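Iron transport multicopper oxidase FET3 (Saccharomyces cerevisiae, PDB 1ZPU) oxidises ferrous iron to ferric iron with molecular oxygen at four copper centres, feeding high-affinity iron uptake through the permease FTR1, and also oxidises cuprous ions. Local coordinates at residues N56-F61 with Y104-D109; F394-H399 with W459-H464. All coordinates share one frame; numbering follows the deposited sequence.

Contact 1 and contact 2 are both buried and meet at the trinuclear copper cluster through their histidine rings, one from the first plastocyanin-like domain and the other from the third. Each pairs two short antiparallel pieces of chain and sends histidines from the strand pair and the loop beyond it to the same three coppers; His-105 and His-464 share one type 3 ion, and His-60 and His-395 share the type 2 ion. Their chemistry differs away from the metals. In contact 1 the pairing gives way to a loop held by serine and threonine hydroxyls, near a glycosylated asparagine. Contact 2 has a longer strand pairing, a phenylalanine-rich opposite face, and Cys-463, which reaches the separate type 1 copper.

Contact 1 (N56-F61 with Y104-D109); sequences NTSMHF and YHSHTD. With CU1 (copper (I) ion), chain B; CU1 (copper (I) ion), chain C; CU1 (copper (I) ion), chain D; NAG (2-acetamido-2-deoxy-beta-D-glucopyranose), chain J.
His-60 and His-105 stand side by side and point the same way, each ending on a different copper. The edge of the His-60 imidazole is turned toward the face of His-105, planes at 80°, with His-60 CD2 3.5 Å from His-105 NE2. His-107 in turn directs its ring edge at the face of His-60, so the three rings form an aromatic cluster. Through NE2, His-60 binds the type 2 copper, while His-105 and His-107 bind one type 3 copper each. The His-105 ring is held at both nitrogens, NE2 by copper and ND1 by Ser-106 O: with CG between the backbone N and the carbonyl carbon (chi1 57°), ND1 donates to that oxygen at 2.9 Å, the acceptor lying in the ring plane. His-60 ND1 donates to Asp-73 O.

The backbones of His-60 and His-105 form a hydrogen-bonded antiparallel pair, His-60 N to His-105 O at 2.8 Å and His-105 N to His-60 O at 3.0 Å. Beyond it, hydroxyls take over: Ser-58 OG and Thr-108 OG1 share a hydrogen bond of 2.9 Å, and His-107 N reaches Ser-58 OG weakly. Ser-106 OG accepts from Thr-108 N, forming an ST turn just after the strand ends.

On the face away from the coppers, Met-59 SD lies 3.5 Å from Tyr-104 CD1 in an oblique Met-aromatic contact, and Phe-61 CD2 rests on Tyr-104 CB. This side packs on strand 43-49, where Met-59 and Phe-61 touch Ile-46, and Met-59 also meets Trp-7 of strand 2-14. On the copper side, His-107 touches Leu-469 of helix 466-470.

Contact 2 (F394-H399 with W459-H464); sequences FHLHGH and WFFHCH. With CU1 (copper (I) ion), chain C; CU1 (copper (I) ion), chain D; CU1 (copper (I) ion), chain B; CU1 (copper (I) ion), chain E.
Strands 394-396 and 459-463 run antiparallel at 168°, with His-395 and His-462 as a hydrogen-bonded pair (His-395 N to His-462 O, 2.8 Å) and His-397 N continuing the pattern to Phe-460 O. On the copper face, His-395 turns a ring edge toward the face of His-462, and His-395 CD2 lies at the edge of the His-464 ring, in its plane. His-395 NE2 binds the type 2 copper, its ND1 held by Asp-437 O, and His-464 NE2 binds one type 3 copper. His-397 and His-462 touch rim to rim, both NE2 atoms on the other type 3 copper. Over one face of His-397 sits the type 2 copper, not bonded to it; Phe-460 CB lies over the opposite face, toward its rim, in a CH-pi contact. His-462 ND1 donates to Cys-463 O, and His-397 ND1 is held by Asp-73 OD2.

On the apolar other face, Phe-394 and Phe-461 have nearly parallel rings that barely overlap, and Leu-396 CB meets the edge of Phe-461. With SG anti to the backbone N (chi1 -176°), Cys-463 reaches the type 1 copper, which His-392 and His-468 also bind.

Gly-398 CA sits over the six-membered ring of Trp-459, and His-399 aims an edge at the five-membered ring, while His-399 NE2 is hydrogen-bonded to Glu-479 OE1. An alanine in place of Trp-459 would probably open a gap beneath Gly-398 and leave the edge of His-399 without the ring face it points at.

The His-Cys-His sequence of 462-464 is the core of the multicopper oxidase signature and, as in relatives, the probable electron route to the trinuclear cluster.

Contact 1 (N56-F61 with Y104-D109)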
loop_
_atom_site.group_PDB
_atom_site.type_symbol
_atom_site.label_atom_id
_atom_site.label_comp_id
_atom_site.label_asym_id
_atom_site.label_seq_id
_atom_site.Cartn_x
_atom_site.Cartn_y
_atom_site.Cartn_z
ATOM N N ASN A 56 16.784 -0.068 11.007
ATOM C CA ASN A 56 16.381 1.276 10.588
ATOM C C ASN A 56 14.841 1.417 10.653
ATOM O O ASN A 56 14.147 0.419 10.872
ATOM C CB ASN A 56 16.928 1.579 9.190
ATOM C CG ASN A 56 18.466 1.688 9.159
ATOM O OD1 ASN A 56 19.087 2.099 10.140
ATOM N ND2 ASN A 56 19.074 1.343 8.009
ATOM N N THR A 57 14.316 2.637 10.505
ATOM C CA THR A 57 12.860 2.843 10.367
ATOM C C THR A 57 12.511 3.916 9.348
ATOM O O THR A 57 13.376 4.649 8.881
ATOM C CB THR A 57 12.144 3.254 11.691
ATOM O OG1 THR A 57 12.984 3.014 12.826
ATOM C CG2 THR A 57 10.831 2.512 11.838
ATOM N N SER A 58 11.224 3.995 9.021
ATOM C CA SER A 58 10.686 5.077 8.219
ATOM C C SER A 58 9.202 5.030 8.439
ATOM O O SER A 58 8.709 4.068 9.023
ATOM C CB SER A 58 10.987 4.852 6.752
ATOM O OG SER A 58 10.635 3.537 6.387
ATOM N N MET A 59 8.492 6.061 7.984
ATOM C CA MET A 59 7.033 6.071 8.043
ATOM C C MET A 59 6.505 6.706 6.793
ATOM O O MET A 59 6.929 7.800 6.422
ATOM C CB MET A 59 6.537 6.855 9.257
ATOM C CG MET A 59 5.035 6.761 9.501
ATOM S SD MET A 59 4.617 6.931 11.254
ATOM C CE MET A 59 5.228 8.577 11.548
ATOM N N HIS A 60 5.580 6.004 6.148
ATOM C CA HIS A 60 4.959 6.465 4.925
ATOM C C HIS A 60 3.479 6.663 5.177
ATOM O O HIS A 60 2.854 5.845 5.833
ATOM C CB HIS A 60 5.159 5.427 3.832
ATOM C CG HIS A 60 4.273 5.622 2.638
ATOM N ND1 HIS A 60 4.180 6.821 1.967
ATOM C CD2 HIS A 60 3.465 4.762 1.979
ATOM C CE1 HIS A 60 3.336 6.698 0.962
ATOM N NE2 HIS A 60 2.894 5.458 0.943
ATOM N N PHE A 61 2.918 7.744 4.649
ATOM C CA PHE A 61 1.501 8.032 4.803
ATOM C C PHE A 61 0.761 7.732 3.508
ATOM O O PHE A 61 0.770 8.523 2.567
ATOM C CB PHE A 61 1.315 9.453 5.310
ATOM C CG PHE A 61 2.156 9.745 6.505
ATOM C CD1 PHE A 61 3.486 10.184 6.351
ATOM C CD2 PHE A 61 1.668 9.507 7.784
ATOM C CE1 PHE A 61 4.289 10.409 7.451
ATOM C CE2 PHE A 61 2.474 9.731 8.897
ATOM C CZ PHE A 61 3.781 10.185 8.730
ATOM N N TYR A 104 -1.116 4.942 7.670
ATOM C CA TYR A 104 0.309 5.108 7.686
ATOM C C TYR A 104 0.965 3.801 8.093
ATOM O O TYR A 104 0.434 3.058 8.916
ATOM C CB TYR A 104 0.676 6.230 8.647
ATOM C CG TYR A 104 0.472 5.922 10.107
ATOM C CD1 TYR A 104 1.495 5.363 10.862
ATOM C CD2 TYR A 104 -0.731 6.225 10.745
ATOM C CE1 TYR A 104 1.324 5.097 12.206
ATOM C CE2 TYR A 104 -0.916 5.959 12.102
ATOM C CZ TYR A 104 0.120 5.395 12.827
ATOM O OH TYR A 104 -0.029 5.135 14.174
ATOM N N HIS A 105 2.116 3.513 7.507
ATOM C CA HIS A 105 2.873 2.321 7.854
ATOM C C HIS A 105 4.356 2.569 7.682
ATOM O O HIS A 105 4.754 3.456 6.926
ATOM C CB HIS A 105 2.443 1.120 6.994
ATOM C CG HIS A 105 2.567 1.338 5.514
ATOM N ND1 HIS A 105 3.749 1.155 4.825
ATOM C CD2 HIS A 105 1.646 1.697 4.585
ATOM C CE1 HIS A 105 3.552 1.410 3.541
ATOM N NE2 HIS A 105 2.285 1.738 3.370
ATOM N N SER A 106 5.168 1.793 8.387
ATOM C CA SER A 106 6.604 1.792 8.164
ATOM C C SER A 106 6.871 1.382 6.733
ATOM O O SER A 106 6.179 0.525 6.193
ATOM C CB SER A 106 7.276 0.802 9.113
ATOM O OG SER A 106 8.622 0.562 8.752
ATOM N N HIS A 107 7.863 1.995 6.106
ATOM C CA HIS A 107 8.242 1.587 4.754
ATOM C C HIS A 107 9.626 0.917 4.714
ATOM O O HIS A 107 10.236 0.822 3.647
ATOM C CB HIS A 107 8.176 2.773 3.786
ATOM C CG HIS A 107 7.641 2.414 2.435
ATOM N ND1 HIS A 107 8.405 1.789 1.474
ATOM C CD2 HIS A 107 6.413 2.582 1.888
ATOM C CE1 HIS A 107 7.671 1.592 0.393
ATOM N NE2 HIS A 107 6.456 2.056 0.622
ATOM N N THR A 108 10.117 0.456 5.870
ATOM C CA THR A 108 11.369 -0.272 5.905
ATOM C C THR A 108 11.102 -1.728 5.505
ATOM O O THR A 108 10.274 -1.953 4.626
ATOM C CB THR A 108 12.138 -0.040 7.219
ATOM O OG1 THR A 108 12.379 1.365 7.353
ATOM C CG2 THR A 108 13.487 -0.734 7.197
ATOM N N ASP A 109 11.798 -2.703 6.093
ATOM C CA ASP A 109 11.840 -4.079 5.552
ATOM C C ASP A 109 10.438 -4.719 5.570
ATOM O O ASP A 109 9.637 -4.512 4.648
ATOM C CB ASP A 109 12.864 -4.921 6.331
ATOM C CG ASP A 109 14.362 -4.575 5.963
ATOM O OD1 ASP A 109 14.849 -5.073 4.901
ATOM O OD2 ASP A 109 15.061 -3.858 6.755
HETATM CU CU CU1 B . 1.059 1.773 1.707
HETATM CU CU CU1 C . 1.647 5.034 -0.661
HETATM CU CU CU1 D . 5.297 2.311 -1.099
HETATM C C1 NAG J . 20.230 0.503 8.213
HETATM C C2 NAG J . 20.578 -0.908 7.697
HETATM C C3 NAG J . 22.038 -1.029 7.226
HETATM C C4 NAG J . 22.494 0.163 6.378
HETATM C C5 NAG J . 22.054 1.514 6.940
HETATM C C6 NAG J . 21.231 2.322 5.920
HETATM C C7 NAG J . 19.281 -2.874 8.321
HETATM C C8 NAG J . 19.688 -4.203 7.740
HETATM N N2 NAG J . 20.252 -1.991 8.629
HETATM O O3 NAG J . 22.179 -2.199 6.442
HETATM O O4 NAG J . 23.895 0.144 6.299
HETATM O O5 NAG J . 21.380 1.332 8.191
HETATM O O6 NAG J . 21.990 2.620 4.765
HETATM O O7 NAG J . 18.067 -2.631 8.475
#

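Contact 2 (F394-H399 with W459-H464)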
loop_
_atom_site.group_PDB
_atom_site.type_symbol
_atom_site.label_atom_id
_atom_site.label_comp_id
_atom_site.label_asym_id
_atom_site.label_seq_id
_atom_site.Cartn_x
_atom_site.Cartn_y
_atom_site.Cartn_z
ATOM N N PHE A 394 -0.779 -3.529 -6.940
ATOM C CA PHE A 394 0.213 -2.502 -7.151
ATOM C C PHE A 394 -0.304 -1.166 -6.690
ATOM O O PHE A 394 -1.484 -0.853 -6.846
ATOM C CB PHE A 394 0.660 -2.444 -8.609
ATOM C CG PHE A 394 1.460 -3.633 -9.025
ATOM C CD1 PHE A 394 0.845 -4.731 -9.608
ATOM C CD2 PHE A 394 2.829 -3.680 -8.787
ATOM C CE1 PHE A 394 1.585 -5.849 -9.965
ATOM C CE2 PHE A 394 3.573 -4.805 -9.154
ATOM C CZ PHE A 394 2.943 -5.884 -9.750
ATOM N N HIS A 395 0.600 -0.388 -6.107
ATOM C CA HIS A 395 0.252 0.882 -5.542
ATOM C C HIS A 395 1.197 1.959 -6.073
ATOM O O HIS A 395 2.394 1.698 -6.303
ATOM C CB HIS A 395 0.255 0.793 -4.018
ATOM C CG HIS A 395 0.356 2.121 -3.336
ATOM N ND1 HIS A 395 -0.629 3.081 -3.424
ATOM C CD2 HIS A 395 1.345 2.661 -2.587
ATOM C CE1 HIS A 395 -0.257 4.148 -2.747
ATOM N NE2 HIS A 395 0.936 3.919 -2.229
ATOM N N LEU A 396 0.639 3.158 -6.282
ATOM C CA LEU A 396 1.376 4.282 -6.830
ATOM C C LEU A 396 1.389 5.446 -5.865
ATOM O O LEU A 396 0.332 5.958 -5.497
ATOM C CB LEU A 396 0.763 4.721 -8.160
ATOM C CG LEU A 396 1.336 5.955 -8.880
ATOM C CD1 LEU A 396 2.774 5.745 -9.394
ATOM C CD2 LEU A 396 0.400 6.365 -10.022
ATOM N N HIS A 397 2.585 5.872 -5.458
ATOM C CA HIS A 397 2.733 7.026 -4.569
ATOM C C HIS A 397 2.413 8.316 -5.323
ATOM O O HIS A 397 2.581 8.378 -6.545
ATOM C CB HIS A 397 4.149 7.107 -4.030
ATOM C CG HIS A 397 4.470 6.079 -2.994
ATOM N ND1 HIS A 397 4.997 6.408 -1.766
ATOM C CD2 HIS A 397 4.358 4.729 -3.007
ATOM C CE1 HIS A 397 5.194 5.305 -1.068
ATOM N NE2 HIS A 397 4.814 4.272 -1.797
ATOM N N GLY A 398 1.932 9.327 -4.596
ATOM C CA GLY A 398 1.742 10.672 -5.144
ATOM C C GLY A 398 0.522 10.934 -6.019
ATOM O O GLY A 398 0.255 12.078 -6.376
ATOM N N HIS A 399 -0.214 9.887 -6.376
ATOM C CA HIS A 399 -1.362 10.025 -7.272
ATOM C C HIS A 399 -2.482 9.029 -6.975
ATOM O O HIS A 399 -2.252 7.943 -6.430
ATOM C CB HIS A 399 -0.950 9.804 -8.726
ATOM C CG HIS A 399 0.124 10.720 -9.213
ATOM N ND1 HIS A 399 -0.136 11.988 -9.675
ATOM C CD2 HIS A 399 1.458 10.532 -9.352
ATOM C CE1 HIS A 399 0.995 12.552 -10.059
ATOM N NE2 HIS A 399 1.978 11.688 -9.876
ATOM N N TRP A 459 8.282 9.229 -6.892
ATOM C CA TRP A 459 7.185 8.343 -6.516
ATOM C C TRP A 459 7.448 6.861 -6.792
ATOM O O TRP A 459 7.790 6.487 -7.908
ATOM C CB TRP A 459 5.892 8.767 -7.213
ATOM C CG TRP A 459 5.540 10.225 -7.116
ATOM C CD1 TRP A 459 5.385 11.086 -8.155
ATOM C CD2 TRP A 459 5.293 10.991 -5.929
ATOM N NE1 TRP A 459 5.060 12.331 -7.699
ATOM C CE2 TRP A 459 4.992 12.301 -6.335
ATOM C CE3 TRP A 459 5.309 10.699 -4.561
ATOM C CZ2 TRP A 459 4.702 13.319 -5.427
ATOM C CZ3 TRP A 459 5.011 11.711 -3.659
ATOM C CH2 TRP A 459 4.713 12.999 -4.095
ATOM N N PHE A 460 7.247 6.031 -5.768
ATOM C CA PHE A 460 7.459 4.593 -5.849
ATOM C C PHE A 460 6.244 3.936 -6.490
ATOM O O PHE A 460 5.104 4.218 -6.117
ATOM C CB PHE A 460 7.706 4.027 -4.438
ATOM C CG PHE A 460 8.666 2.862 -4.378
ATOM C CD1 PHE A 460 9.341 2.411 -5.510
ATOM C CD2 PHE A 460 8.926 2.232 -3.162
ATOM C CE1 PHE A 460 10.242 1.328 -5.429
ATOM C CE2 PHE A 460 9.841 1.153 -3.069
ATOM C CZ PHE A 460 10.487 0.703 -4.202
ATOM N N PHE A 461 6.488 3.082 -7.478
ATOM C CA PHE A 461 5.432 2.231 -8.018
ATOM C C PHE A 461 5.797 0.769 -7.798
ATOM O O PHE A 461 6.757 0.275 -8.395
ATOM C CB PHE A 461 5.187 2.499 -9.501
ATOM C CG PHE A 461 4.130 1.624 -10.093
ATOM C CD1 PHE A 461 2.787 1.888 -9.863
ATOM C CD2 PHE A 461 4.479 0.516 -10.862
ATOM C CE1 PHE A 461 1.806 1.075 -10.403
ATOM C CE2 PHE A 461 3.498 -0.315 -11.401
ATOM C CZ PHE A 461 2.156 -0.027 -11.170
ATOM N N HIS A 462 5.036 0.084 -6.947
ATOM C CA HIS A 462 5.402 -1.262 -6.529
ATOM C C HIS A 462 4.223 -2.101 -6.107
ATOM O O HIS A 462 3.129 -1.586 -5.863
ATOM C CB HIS A 462 6.364 -1.198 -5.350
ATOM C CG HIS A 462 5.753 -0.626 -4.113
ATOM N ND1 HIS A 462 5.138 -1.406 -3.157
ATOM C CD2 HIS A 462 5.653 0.652 -3.680
ATOM C CE1 HIS A 462 4.676 -0.631 -2.192
ATOM N NE2 HIS A 462 4.972 0.623 -2.486
ATOM N N CYS A 463 4.477 -3.397 -5.979
ATOM C CA CYS A 463 3.546 -4.308 -5.351
ATOM C C CYS A 463 3.557 -4.096 -3.838
ATOM O O CYS A 463 4.613 -3.987 -3.207
ATOM C CB CYS A 463 3.919 -5.739 -5.689
ATOM S SG CYS A 463 2.763 -6.930 -5.039
ATOM N N HIS A 464 2.374 -4.033 -3.254
ATOM C CA HIS A 464 2.243 -3.773 -1.834
ATOM C C HIS A 464 2.299 -5.041 -0.972
ATOM O O HIS A 464 2.121 -4.974 0.240
ATOM C CB HIS A 464 0.980 -2.981 -1.555
ATOM C CG HIS A 464 1.131 -2.018 -0.427
ATOM N ND1 HIS A 464 1.219 -2.421 0.889
ATOM C CD2 HIS A 464 1.240 -0.667 -0.417
ATOM C CE1 HIS A 464 1.367 -1.356 1.661
ATOM N NE2 HIS A 464 1.376 -0.279 0.893
HETATM CU CU CU1 C . 1.647 5.034 -0.661
HETATM CU CU CU1 D . 5.297 2.311 -1.099
HETATM CU CU CU1 B . 1.059 1.773 1.707
HETATM CU CU CU1 E . 3.085 -8.992 -5.712
#